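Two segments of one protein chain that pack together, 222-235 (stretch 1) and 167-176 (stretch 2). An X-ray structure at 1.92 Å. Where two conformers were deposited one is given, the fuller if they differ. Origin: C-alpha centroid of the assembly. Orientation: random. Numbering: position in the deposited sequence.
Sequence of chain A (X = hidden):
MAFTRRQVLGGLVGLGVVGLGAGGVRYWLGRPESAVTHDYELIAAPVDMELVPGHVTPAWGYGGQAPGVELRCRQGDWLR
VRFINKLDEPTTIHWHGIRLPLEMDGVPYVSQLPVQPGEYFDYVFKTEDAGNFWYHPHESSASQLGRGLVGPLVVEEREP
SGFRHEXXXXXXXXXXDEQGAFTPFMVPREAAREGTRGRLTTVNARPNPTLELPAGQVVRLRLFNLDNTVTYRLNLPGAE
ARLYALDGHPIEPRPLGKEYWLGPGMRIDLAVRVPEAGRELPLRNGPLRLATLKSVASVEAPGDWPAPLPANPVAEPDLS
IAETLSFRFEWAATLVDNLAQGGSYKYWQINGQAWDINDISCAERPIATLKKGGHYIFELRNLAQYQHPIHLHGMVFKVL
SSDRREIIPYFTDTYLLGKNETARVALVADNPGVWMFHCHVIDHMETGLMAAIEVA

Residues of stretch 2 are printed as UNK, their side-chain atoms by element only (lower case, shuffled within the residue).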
# COMPACT_ATOMS: atom_id res chain seq x y z
N ARG A 222 12.95 0.79 0.69
CA ARG A 222 11.60 0.61 0.14
C ARG A 222 10.71 0.50 1.36
O ARG A 222 10.87 -0.44 2.13
CB ARG A 222 11.54 -0.71 -0.68
CG ARG A 222 12.48 -0.71 -1.86
CD ARG A 222 12.46 -2.08 -2.51
NE ARG A 222 13.30 -2.19 -3.74
CZ ARG A 222 12.97 -1.75 -4.94
NH1 ARG A 222 11.90 -1.09 -5.15
NH2 ARG A 222 13.78 -1.94 -5.99
N LEU A 223 9.79 1.45 1.53
CA LEU A 223 8.99 1.53 2.79
C LEU A 223 7.59 1.23 2.41
O LEU A 223 6.99 1.92 1.57
CB LEU A 223 9.07 2.93 3.33
CG LEU A 223 10.41 3.09 4.05
CD1 LEU A 223 10.92 4.52 3.99
CD2 LEU A 223 10.21 2.71 5.49
N PHE A 224 7.08 0.16 3.00
CA PHE A 224 5.73 -0.31 2.76
C PHE A 224 4.92 -0.21 4.05
O PHE A 224 5.30 -0.75 5.10
CB PHE A 224 5.71 -1.79 2.34
CG PHE A 224 6.61 -2.14 1.20
CD1 PHE A 224 7.93 -2.37 1.40
CD2 PHE A 224 6.10 -2.28 -0.07
CE1 PHE A 224 8.73 -2.78 0.32
CE2 PHE A 224 6.90 -2.59 -1.15
CZ PHE A 224 8.21 -2.91 -0.93
N ASN A 225 3.79 0.46 3.96
CA ASN A 225 2.91 0.49 5.13
C ASN A 225 1.90 -0.63 4.91
O ASN A 225 0.95 -0.50 4.10
CB ASN A 225 2.26 1.87 5.29
CG ASN A 225 1.26 1.90 6.47
OD1 ASN A 225 0.78 0.85 6.92
ND2 ASN A 225 0.96 3.10 6.96
N LEU A 226 2.12 -1.74 5.61
CA LEU A 226 1.27 -2.84 5.44
C LEU A 226 0.23 -2.88 6.51
O LEU A 226 -0.46 -3.88 6.61
CB LEU A 226 2.05 -4.16 5.34
CG LEU A 226 3.16 -4.16 4.34
CD1 LEU A 226 3.71 -5.57 4.28
CD2 LEU A 226 2.69 -3.77 2.94
N ASP A 227 0.01 -1.76 7.19
CA ASP A 227 -0.92 -1.72 8.27
C ASP A 227 -2.35 -1.50 7.84
O ASP A 227 -2.59 -0.92 6.88
CB ASP A 227 -0.55 -0.67 9.27
CG ASP A 227 -1.22 -0.94 10.63
OD1 ASP A 227 -0.77 -1.93 11.31
OD2 ASP A 227 -2.25 -0.23 10.93
N ASN A 228 -3.28 -2.01 8.62
CA ASN A 228 -4.76 -1.80 8.45
C ASN A 228 -5.18 -0.39 8.68
O ASN A 228 -6.19 0.01 8.13
CB ASN A 228 -5.58 -2.57 9.54
CG ASN A 228 -5.61 -4.07 9.33
OD1 ASN A 228 -4.62 -4.66 8.94
ND2 ASN A 228 -6.76 -4.71 9.65
N THR A 229 -4.51 0.35 9.58
CA THR A 229 -5.04 1.71 10.03
C THR A 229 -4.01 2.82 10.30
O THR A 229 -4.35 4.02 10.18
CB THR A 229 -5.96 1.59 11.29
OG1 THR A 229 -5.23 1.82 12.49
CG2 THR A 229 -6.52 0.28 11.37
N VAL A 230 -2.80 2.45 10.69
CA VAL A 230 -1.82 3.45 11.08
C VAL A 230 -1.25 4.34 9.94
O VAL A 230 -1.03 3.92 8.88
CB VAL A 230 -0.72 2.82 11.94
CG1 VAL A 230 0.34 3.82 12.29
CG2 VAL A 230 -1.33 2.27 13.21
N THR A 231 -1.12 5.62 10.18
CA THR A 231 -0.30 6.49 9.38
C THR A 231 0.99 6.80 10.13
O THR A 231 0.94 7.44 11.13
CB THR A 231 -1.04 7.76 9.11
OG1 THR A 231 -2.09 7.48 8.19
CG2 THR A 231 -0.13 8.77 8.49
N TYR A 232 2.13 6.35 9.62
CA TYR A 232 3.41 6.56 10.24
C TYR A 232 3.98 7.89 9.76
O TYR A 232 4.13 8.12 8.57
CB TYR A 232 4.33 5.47 9.86
CG TYR A 232 3.80 4.14 10.23
CD1 TYR A 232 3.88 3.66 11.53
CD2 TYR A 232 3.25 3.30 9.25
CE1 TYR A 232 3.34 2.42 11.86
CE2 TYR A 232 2.79 2.05 9.56
CZ TYR A 232 2.82 1.63 10.87
OH TYR A 232 2.30 0.38 11.14
N ARG A 233 4.26 8.76 10.73
CA ARG A 233 4.78 10.12 10.49
C ARG A 233 6.25 9.96 10.41
O ARG A 233 6.98 10.17 11.37
CB ARG A 233 4.36 11.07 11.60
CG ARG A 233 2.85 11.20 11.62
CD ARG A 233 2.34 12.38 12.44
NE ARG A 233 2.90 12.47 13.81
CZ ARG A 233 2.72 11.57 14.79
NH1 ARG A 233 2.01 10.43 14.60
NH2 ARG A 233 3.29 11.80 15.99
N LEU A 234 6.67 9.45 9.28
CA LEU A 234 8.07 8.99 9.15
C LEU A 234 9.01 10.13 9.12
O LEU A 234 8.81 11.13 8.43
CB LEU A 234 8.27 8.20 7.83
CG LEU A 234 7.60 6.86 7.60
CD1 LEU A 234 8.01 6.33 6.23
CD2 LEU A 234 7.97 5.85 8.66
N ASN A 235 10.09 9.98 9.83
CA ASN A 235 11.08 11.03 9.92
C ASN A 235 12.33 10.28 10.21
O ASN A 235 12.24 9.16 10.75
CB ASN A 235 10.68 12.10 10.96
CG ASN A 235 10.56 11.54 12.34
OD1 ASN A 235 9.48 11.12 12.79
ND2 ASN A 235 11.66 11.55 13.05
N UNK A 167 16.78 -1.96 0.52
CA UNK A 167 16.32 -2.63 1.70
C UNK A 167 14.81 -2.44 1.73
O UNK A 167 14.34 -1.32 1.59
c UNK A 167 17.26 -1.69 5.27
c UNK A 167 16.67 -2.59 4.22
c UNK A 167 16.90 -1.93 2.90
c UNK A 167 17.33 -3.97 4.26
N UNK A 168 14.10 -3.53 1.92
CA UNK A 168 12.67 -3.50 2.06
C UNK A 168 12.26 -3.43 3.53
O UNK A 168 12.72 -4.23 4.35
c UNK A 168 12.05 -4.76 1.47
o UNK A 168 12.24 -4.77 0.07
N UNK A 169 11.37 -2.47 3.85
CA UNK A 169 10.83 -2.20 5.25
C UNK A 169 9.34 -2.25 5.22
O UNK A 169 8.73 -1.38 4.64
c UNK A 169 11.25 -0.82 5.78
c UNK A 169 13.59 -1.73 5.92
c UNK A 169 12.52 -0.92 6.60
c UNK A 169 13.04 0.46 6.86
N UNK A 170 8.78 -3.30 5.80
CA UNK A 170 7.33 -3.49 5.83
C UNK A 170 6.84 -3.18 7.23
O UNK A 170 7.17 -3.87 8.17
o UNK A 170 7.19 -5.18 4.05
c UNK A 170 6.96 -4.93 5.44
N UNK A 171 6.09 -2.09 7.34
CA UNK A 171 5.54 -1.64 8.60
C UNK A 171 4.20 -2.26 8.87
O UNK A 171 3.34 -2.26 8.04
c UNK A 171 6.33 2.05 7.91
c UNK A 171 6.60 0.62 8.36
c UNK A 171 5.29 -0.15 8.51
c UNK A 171 7.24 0.62 9.71
N UNK A 172 4.03 -2.73 10.10
CA UNK A 172 2.75 -3.23 10.54
C UNK A 172 2.58 -3.01 12.04
O UNK A 172 3.49 -3.32 12.86
c UNK A 172 0.92 -6.54 9.82
c UNK A 172 -0.48 -6.61 9.23
c UNK A 172 1.13 -5.15 10.31
c UNK A 172 2.57 -4.71 10.16
n UNK A 172 -1.54 -6.56 10.26
N UNK A 173 1.41 -2.47 12.39
CA UNK A 173 1.05 -2.18 13.79
C UNK A 173 -0.04 -3.19 14.16
O UNK A 173 -1.21 -3.05 13.78
c UNK A 173 -0.01 -0.31 15.31
o UNK A 173 1.83 0.03 13.74
c UNK A 173 0.64 -0.70 13.91
N UNK A 174 0.42 -4.22 14.86
CA UNK A 174 -0.35 -5.38 15.14
C UNK A 174 -1.27 -5.16 16.30
O UNK A 174 -0.83 -4.76 17.39
c UNK A 174 -0.10 -8.97 13.51
c UNK A 174 1.39 -7.06 14.44
c UNK A 174 2.66 -6.68 14.07
c UNK A 174 0.57 -6.50 15.54
c UNK A 174 1.04 -8.16 13.62
c UNK A 174 0.99 -10.17 11.71
n UNK A 174 3.09 -7.46 13.05
c UNK A 174 -0.11 -9.96 12.55
c UNK A 174 2.11 -9.40 11.82
c UNK A 174 2.12 -8.38 12.76
N UNK A 175 -2.52 -5.54 16.10
CA UNK A 175 -3.55 -5.55 17.11
C UNK A 175 -3.36 -6.78 17.96
O UNK A 175 -4.11 -7.70 17.89
c UNK A 175 -5.16 -3.54 13.60
c UNK A 175 -6.21 -3.70 15.51
c UNK A 175 -4.92 -5.69 16.49
n UNK A 175 -4.66 -4.56 14.26
n UNK A 175 -6.09 -2.99 14.33
c UNK A 175 -5.26 -4.65 15.49
N UNK A 176 -2.34 -6.79 18.80
CA UNK A 176 -2.18 -7.84 19.77
C UNK A 176 -1.98 -7.16 21.11
O UNK A 176 -1.42 -6.07 21.17
c UNK A 176 -1.02 -8.80 19.39
c UNK A 176 0.33 -8.16 19.52
c UNK A 176 -1.22 -9.31 17.99
O HOH W 1 -2.61 -3.93 11.41
O HOH W 2 -2.74 -1.14 13.38

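Position 167 carries four carbons, forked at the second. The CA-to-CB bond points away from stretch 1, and the nearest side-chain atom, CB, stays 5.3 Å from Arg 222 N. Its backbone O accepts a hydrogen bond from Arg 222 N at 2.7 Å. The fork identifies Leu 167.

Position 168 has one carbon, then one oxygen. The oxygen lies 3.7 Å from Arg 222 CD, and CB is 4.0 Å from Phe 224 CE1, at the edge of that ring. One carbon ending in a hydroxyl is serine, Ser 168.

Position 169 again has four carbons forked at the second. Its CB meets Leu 223 CD2 at 3.7 Å, an apolar contact. Its backbone N donates to Arg 222 O at 2.7 Å, and its O accepts from Phe 224 N at 2.8 Å. This is Leu 169.

Position 170 has one carbon and one oxygen. The oxygen lies 3.5 Å from Leu 226 CD1 and 3.9 Å from Phe 224 CD1. The residue is Ser 170, on the same face of the sheet as Phe 224.

Position 171 has four carbons, forked at the second, and is the residue of its stretch most covered by stretch 1. CB packs 3.5 Å from Tyr 232 CE2, and a terminal carbon is 4.2 Å from Leu 234 CD2. The backbone N donates to Phe 224 O at 2.7 Å, and the O accepts from Leu 226 N at 2.8 Å. This is Leu 171.

Position 172 has four carbons in a row ending in nitrogen; two conformers were deposited. The carbon next to the nitrogen lies 3.8 Å from Leu 226 O. The chain is lysine, Lys 172. Its NZ donates to water 1 at 3.1 Å, and that water donates to Asp 227 OD1 at 2.7 Å.

Position 173 has one carbon carrying one oxygen and one carbon. The oxygen is hydrogen-bonded to Tyr 232 OH at 2.7 Å; either could be the donor. The branch carbon is 3.6 Å from Val 230 CG2. This is Thr 173. Its N donates to Asp 227 OD1 in a very short bond of 2.5 Å.

Position 174 has one carbon, then fused five- and six-membered rings holding eight carbons and one nitrogen. CB points away from stretch 1. Only tryptophan fits: Trp 174.

Position 175 has one carbon and a five-membered ring of three carbons and two nitrogens. Asn 228 CB and Thr 229 CG2 lie at the ring edge. This is His 175.

Position 176 has one carbon carrying two more. It makes no contact with stretch 1 and is Val 176.

The contact begins as a parallel strand pair, with side chains alternating between the two faces. The strand of stretch 1 ends at Asn 225, but the backbone bonding runs one residue further, to Leu 226 N; beyond it the hydrogen bonds across the contact involve side chains, from Asp 227 and Tyr 232. Asp 227 binds Thr 173 N through OD1, while its OD2 accepts from Thr 229 N and Val 230 N, both at 2.7 Å. One carboxylate thus ties the loop together and holds it to the neighbouring strand.

Stretch 2 (167-176) LSLSLKTWHV
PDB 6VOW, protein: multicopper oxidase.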